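Local coordinates for C3-degrading proteinase (CppA protein) (Streptococcus pneumoniae, PDB 3E0R) that probably acts as a proteinase that degrades complement component C3, on a scaffold related to the glyoxalase superfamily, at residues D195-D207 with K232-V244. Sequence-based numbering, arbitrary orientation.
Sequences DLSMLKFLVNELD and KDRNNVELWFEEV
Seven backbone hydrogen bonds join strand 196-203 to strand 238-243 in parallel, running from E238 N to S197 O at one end to V244 N to V203 O at the other. The middle of the series is nearly straight, as where W240 N meets L199 O at 3.0 Å (N-H...O 173°). As is usual between parallel strands, L199, F201 and V203 each bond two residues that flank their register partner: L199 accepts from W240 N and donates to E238 O. The backbone groups of M198, K200 and L202 bond to strand 9-18 on the other side, where S197 and M198 both face T15 in a classic beta bulge.

On the side bearing M198, K200 and W240, polar and aromatic groups meet. The K200 chain leaves with CG anti to the backbone N (chi1 -173°) and bends further out, which carries NZ over the face of the W240 pyrrole ring, 3.0 Å from its centroid in a cation-pi contact. The selenium of M198 approaches the same indole obliquely, and its methyl CE lies 3.8 Å from W240 CB. In the indole plane, W240 NE1 donates to E242 OE2 (3.0 Å), reaching that oxygen from above the carboxylate plane; this bond would fix the ring's rotation.

The pair lies inside a mixed sheet that joins strands of the N- and C-terminal CppA regions, both of the glyoxalase clan: strand 196-203 is flanked by 9-18, of the N-terminal part, and strand 238-243 by 228-232.

Apolar contacts fill the opposite side. F201 and F241 form an offset stack, centroids 4.8 Å apart and planes 14° from parallel, while L239 CD2 sits at the F201 ring edge, 3.8 Å from F201 CE2. L199 CD1 touches both L239 CD2 and V237 CG1.

After strand 196-203 the chain bends across the end of strand 238-243, and L206 N donates to the anti lone pair of E243 OE2 (2.9 Å) as L206 CD1 packs against F241 CB.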
# COMPACT_ATOMS: atom_id res chain seq x y z
N ASP A 195 -3.21 -2.40 10.35
CA ASP A 195 -2.01 -2.78 9.56
C ASP A 195 -2.48 -3.12 8.17
O ASP A 195 -3.65 -3.03 7.92
CB ASP A 195 -1.32 -4.02 10.16
CG ASP A 195 0.18 -4.15 9.77
OD1 ASP A 195 0.70 -3.50 8.82
OD2 ASP A 195 0.83 -4.90 10.49
N LEU A 196 -1.57 -3.56 7.31
CA LEU A 196 -1.93 -4.23 6.07
C LEU A 196 -2.75 -5.53 6.34
O LEU A 196 -2.27 -6.45 7.03
CB LEU A 196 -0.64 -4.58 5.26
CG LEU A 196 -0.81 -5.41 3.97
CD1 LEU A 196 -1.39 -4.54 2.77
CD2 LEU A 196 0.50 -6.10 3.62
N SER A 197 -3.97 -5.59 5.80
CA SER A 197 -4.89 -6.67 6.09
C SER A 197 -5.27 -7.49 4.88
O SER A 197 -5.66 -8.64 5.03
CB SER A 197 -6.15 -6.13 6.71
OG SER A 197 -6.84 -5.26 5.83
N MSE A 198 -5.16 -6.89 3.69
CA MSE A 198 -5.39 -7.59 2.46
C MSE A 198 -4.51 -7.11 1.32
O MSE A 198 -4.22 -5.95 1.19
CB MSE A 198 -6.85 -7.44 2.09
CG MSE A 198 -7.25 -8.10 0.79
SE MSE A 198 -9.19 -8.12 0.68
CE MSE A 198 -9.37 -7.20 -1.03
N LEU A 199 -4.11 -8.03 0.47
CA LEU A 199 -3.57 -7.73 -0.86
C LEU A 199 -4.59 -8.23 -1.89
O LEU A 199 -5.02 -9.36 -1.81
CB LEU A 199 -2.22 -8.43 -1.03
CG LEU A 199 -1.15 -7.87 -0.08
CD1 LEU A 199 -0.00 -8.82 0.21
CD2 LEU A 199 -0.61 -6.58 -0.67
N LYS A 200 -5.03 -7.37 -2.81
CA LYS A 200 -5.88 -7.82 -3.90
C LYS A 200 -5.09 -7.93 -5.19
O LYS A 200 -4.37 -7.03 -5.56
CB LYS A 200 -7.03 -6.86 -4.10
CG LYS A 200 -8.02 -7.36 -5.10
CD LYS A 200 -8.86 -6.34 -5.71
CE LYS A 200 -10.13 -6.15 -4.97
NZ LYS A 200 -10.27 -7.12 -3.87
N PHE A 201 -5.21 -9.07 -5.87
CA PHE A 201 -4.52 -9.32 -7.12
C PHE A 201 -5.53 -9.31 -8.26
O PHE A 201 -6.44 -10.15 -8.32
CB PHE A 201 -3.79 -10.67 -7.06
CG PHE A 201 -2.87 -10.78 -5.90
CD1 PHE A 201 -1.52 -10.60 -6.04
CD2 PHE A 201 -3.36 -11.09 -4.64
CE1 PHE A 201 -0.68 -10.69 -4.96
CE2 PHE A 201 -2.55 -11.20 -3.58
CZ PHE A 201 -1.19 -10.96 -3.73
N LEU A 202 -5.38 -8.33 -9.14
CA LEU A 202 -6.12 -8.32 -10.38
C LEU A 202 -5.31 -9.08 -11.43
O LEU A 202 -4.12 -8.81 -11.63
CB LEU A 202 -6.41 -6.89 -10.81
CG LEU A 202 -7.24 -6.00 -9.88
CD1 LEU A 202 -7.62 -4.72 -10.64
CD2 LEU A 202 -8.51 -6.67 -9.40
N VAL A 203 -5.96 -10.02 -12.10
CA VAL A 203 -5.31 -11.04 -12.95
C VAL A 203 -5.98 -11.03 -14.31
O VAL A 203 -7.13 -10.61 -14.41
CB VAL A 203 -5.38 -12.51 -12.35
CG1 VAL A 203 -4.57 -12.63 -11.08
CG2 VAL A 203 -6.82 -12.96 -12.08
N ASN A 204 -5.21 -11.41 -15.33
CA ASN A 204 -5.65 -11.54 -16.72
C ASN A 204 -6.92 -12.44 -16.89
O ASN A 204 -7.93 -12.02 -17.45
CB ASN A 204 -4.49 -12.10 -17.61
CG ASN A 204 -4.03 -13.52 -17.15
OD1 ASN A 204 -4.13 -13.85 -15.93
ND2 ASN A 204 -3.61 -14.40 -18.11
N GLU A 205 -6.81 -13.67 -16.39
CA GLU A 205 -7.91 -14.63 -16.35
C GLU A 205 -7.81 -15.28 -14.99
O GLU A 205 -6.71 -15.58 -14.53
CB GLU A 205 -7.78 -15.68 -17.46
CG GLU A 205 -9.05 -16.52 -17.63
CD GLU A 205 -8.82 -17.86 -18.34
OE1 GLU A 205 -8.06 -17.87 -19.35
OE2 GLU A 205 -9.42 -18.89 -17.90
N LEU A 206 -8.95 -15.49 -14.34
CA LEU A 206 -8.95 -16.13 -13.03
C LEU A 206 -9.01 -17.69 -13.16
O LEU A 206 -9.89 -18.21 -13.81
CB LEU A 206 -10.12 -15.57 -12.21
CG LEU A 206 -10.30 -16.16 -10.81
CD1 LEU A 206 -9.15 -15.73 -9.97
CD2 LEU A 206 -11.66 -15.76 -10.22
N ASP A 207 -8.05 -18.42 -12.59
CA ASP A 207 -8.20 -19.88 -12.52
C ASP A 207 -8.38 -20.37 -11.09
O ASP A 207 -7.44 -20.43 -10.32
CB ASP A 207 -7.05 -20.63 -13.14
CG ASP A 207 -7.28 -22.15 -13.12
OD1 ASP A 207 -8.40 -22.66 -13.42
OD2 ASP A 207 -6.34 -22.84 -12.78
N LYS A 232 -5.60 -16.89 2.28
CA LYS A 232 -5.02 -16.26 3.45
C LYS A 232 -3.57 -16.71 3.52
O LYS A 232 -3.28 -17.88 3.30
CB LYS A 232 -5.76 -16.71 4.71
CG LYS A 232 -5.59 -15.78 5.89
CD LYS A 232 -6.58 -16.19 6.96
CE LYS A 232 -6.87 -15.09 7.91
NZ LYS A 232 -8.28 -15.16 8.43
N ASP A 233 -2.68 -15.77 3.80
CA ASP A 233 -1.26 -16.03 3.79
C ASP A 233 -0.88 -16.44 5.20
O ASP A 233 -1.64 -16.24 6.15
CB ASP A 233 -0.48 -14.80 3.33
CG ASP A 233 0.95 -15.14 2.86
OD1 ASP A 233 1.30 -16.33 2.78
OD2 ASP A 233 1.72 -14.21 2.55
N ARG A 234 0.29 -17.06 5.31
CA ARG A 234 0.82 -17.57 6.56
C ARG A 234 1.02 -16.49 7.65
O ARG A 234 1.07 -16.80 8.85
CB ARG A 234 2.14 -18.30 6.28
CG ARG A 234 2.05 -19.38 5.16
CD ARG A 234 2.97 -20.56 5.43
NE ARG A 234 2.69 -21.70 4.56
CZ ARG A 234 3.08 -21.79 3.28
NH1 ARG A 234 3.75 -20.80 2.68
NH2 ARG A 234 2.79 -22.87 2.58
N ASN A 235 1.13 -15.23 7.24
CA ASN A 235 1.11 -14.12 8.16
C ASN A 235 -0.28 -13.51 8.42
O ASN A 235 -0.42 -12.44 9.02
CB ASN A 235 2.08 -13.05 7.65
CG ASN A 235 1.64 -12.39 6.34
OD1 ASN A 235 0.57 -12.66 5.79
ND2 ASN A 235 2.46 -11.48 5.87
N ASN A 236 -1.31 -14.19 7.92
CA ASN A 236 -2.71 -13.77 8.08
C ASN A 236 -3.22 -12.52 7.32
O ASN A 236 -4.33 -12.08 7.54
CB ASN A 236 -3.11 -13.79 9.57
CG ASN A 236 -3.13 -15.20 10.12
OD1 ASN A 236 -3.65 -16.10 9.47
ND2 ASN A 236 -2.47 -15.42 11.26
N VAL A 237 -2.44 -12.01 6.38
CA VAL A 237 -2.92 -11.11 5.33
C VAL A 237 -3.77 -11.93 4.30
O VAL A 237 -3.34 -12.95 3.72
CB VAL A 237 -1.74 -10.35 4.65
CG1 VAL A 237 -2.18 -9.43 3.50
CG2 VAL A 237 -0.92 -9.53 5.74
N GLU A 238 -4.99 -11.49 4.12
CA GLU A 238 -5.85 -11.99 3.09
C GLU A 238 -5.36 -11.72 1.68
O GLU A 238 -4.85 -10.64 1.38
CB GLU A 238 -7.25 -11.38 3.28
CG GLU A 238 -7.92 -11.95 4.54
CD GLU A 238 -9.32 -11.44 4.71
OE1 GLU A 238 -9.68 -10.54 3.91
OE2 GLU A 238 -10.05 -11.94 5.62
N LEU A 239 -5.53 -12.70 0.80
CA LEU A 239 -5.03 -12.64 -0.59
C LEU A 239 -6.21 -12.86 -1.49
O LEU A 239 -6.70 -13.97 -1.58
CB LEU A 239 -3.94 -13.69 -0.84
CG LEU A 239 -2.74 -13.66 0.12
CD1 LEU A 239 -1.92 -14.92 -0.06
CD2 LEU A 239 -1.91 -12.34 0.02
N TRP A 240 -6.67 -11.79 -2.13
CA TRP A 240 -7.87 -11.83 -2.95
C TRP A 240 -7.45 -11.77 -4.42
O TRP A 240 -6.69 -10.88 -4.84
CB TRP A 240 -8.75 -10.67 -2.53
CG TRP A 240 -10.07 -10.35 -3.31
CD1 TRP A 240 -10.19 -10.09 -4.66
CD2 TRP A 240 -11.37 -10.12 -2.73
NE1 TRP A 240 -11.49 -9.71 -4.95
CE2 TRP A 240 -12.24 -9.73 -3.79
CE3 TRP A 240 -11.88 -10.16 -1.41
CZ2 TRP A 240 -13.60 -9.42 -3.59
CZ3 TRP A 240 -13.24 -9.87 -1.19
CH2 TRP A 240 -14.09 -9.51 -2.29
N PHE A 241 -7.97 -12.72 -5.21
CA PHE A 241 -7.74 -12.76 -6.65
C PHE A 241 -9.06 -12.63 -7.44
O PHE A 241 -10.04 -13.33 -7.14
CB PHE A 241 -7.07 -14.09 -7.06
CG PHE A 241 -5.82 -14.42 -6.30
CD1 PHE A 241 -4.59 -14.28 -6.88
CD2 PHE A 241 -5.87 -14.93 -5.03
CE1 PHE A 241 -3.44 -14.60 -6.18
CE2 PHE A 241 -4.71 -15.26 -4.32
CZ PHE A 241 -3.51 -15.08 -4.88
N GLU A 242 -9.07 -11.73 -8.43
CA GLU A 242 -10.18 -11.58 -9.35
C GLU A 242 -9.68 -11.09 -10.74
O GLU A 242 -8.56 -10.62 -10.87
CB GLU A 242 -11.27 -10.68 -8.77
CG GLU A 242 -10.90 -9.25 -8.48
CD GLU A 242 -12.13 -8.36 -8.09
OE1 GLU A 242 -12.15 -7.16 -8.52
OE2 GLU A 242 -13.05 -8.84 -7.35
N GLU A 243 -10.49 -11.26 -11.77
CA GLU A 243 -10.20 -10.62 -13.05
C GLU A 243 -10.34 -9.12 -13.04
O GLU A 243 -11.17 -8.55 -12.35
CB GLU A 243 -11.06 -11.17 -14.20
CG GLU A 243 -10.43 -12.34 -14.90
CD GLU A 243 -11.44 -13.16 -15.67
OE1 GLU A 243 -12.29 -12.52 -16.34
OE2 GLU A 243 -11.39 -14.43 -15.60
N VAL A 244 -9.49 -8.51 -13.88
CA VAL A 244 -9.45 -7.07 -14.14
C VAL A 244 -10.48 -6.61 -15.15
O VAL A 244 -11.70 -6.84 -15.00
CB VAL A 244 -8.11 -6.72 -14.77
CG1 VAL A 244 -7.97 -7.41 -16.19
CG2 VAL A 244 -8.03 -5.24 -14.88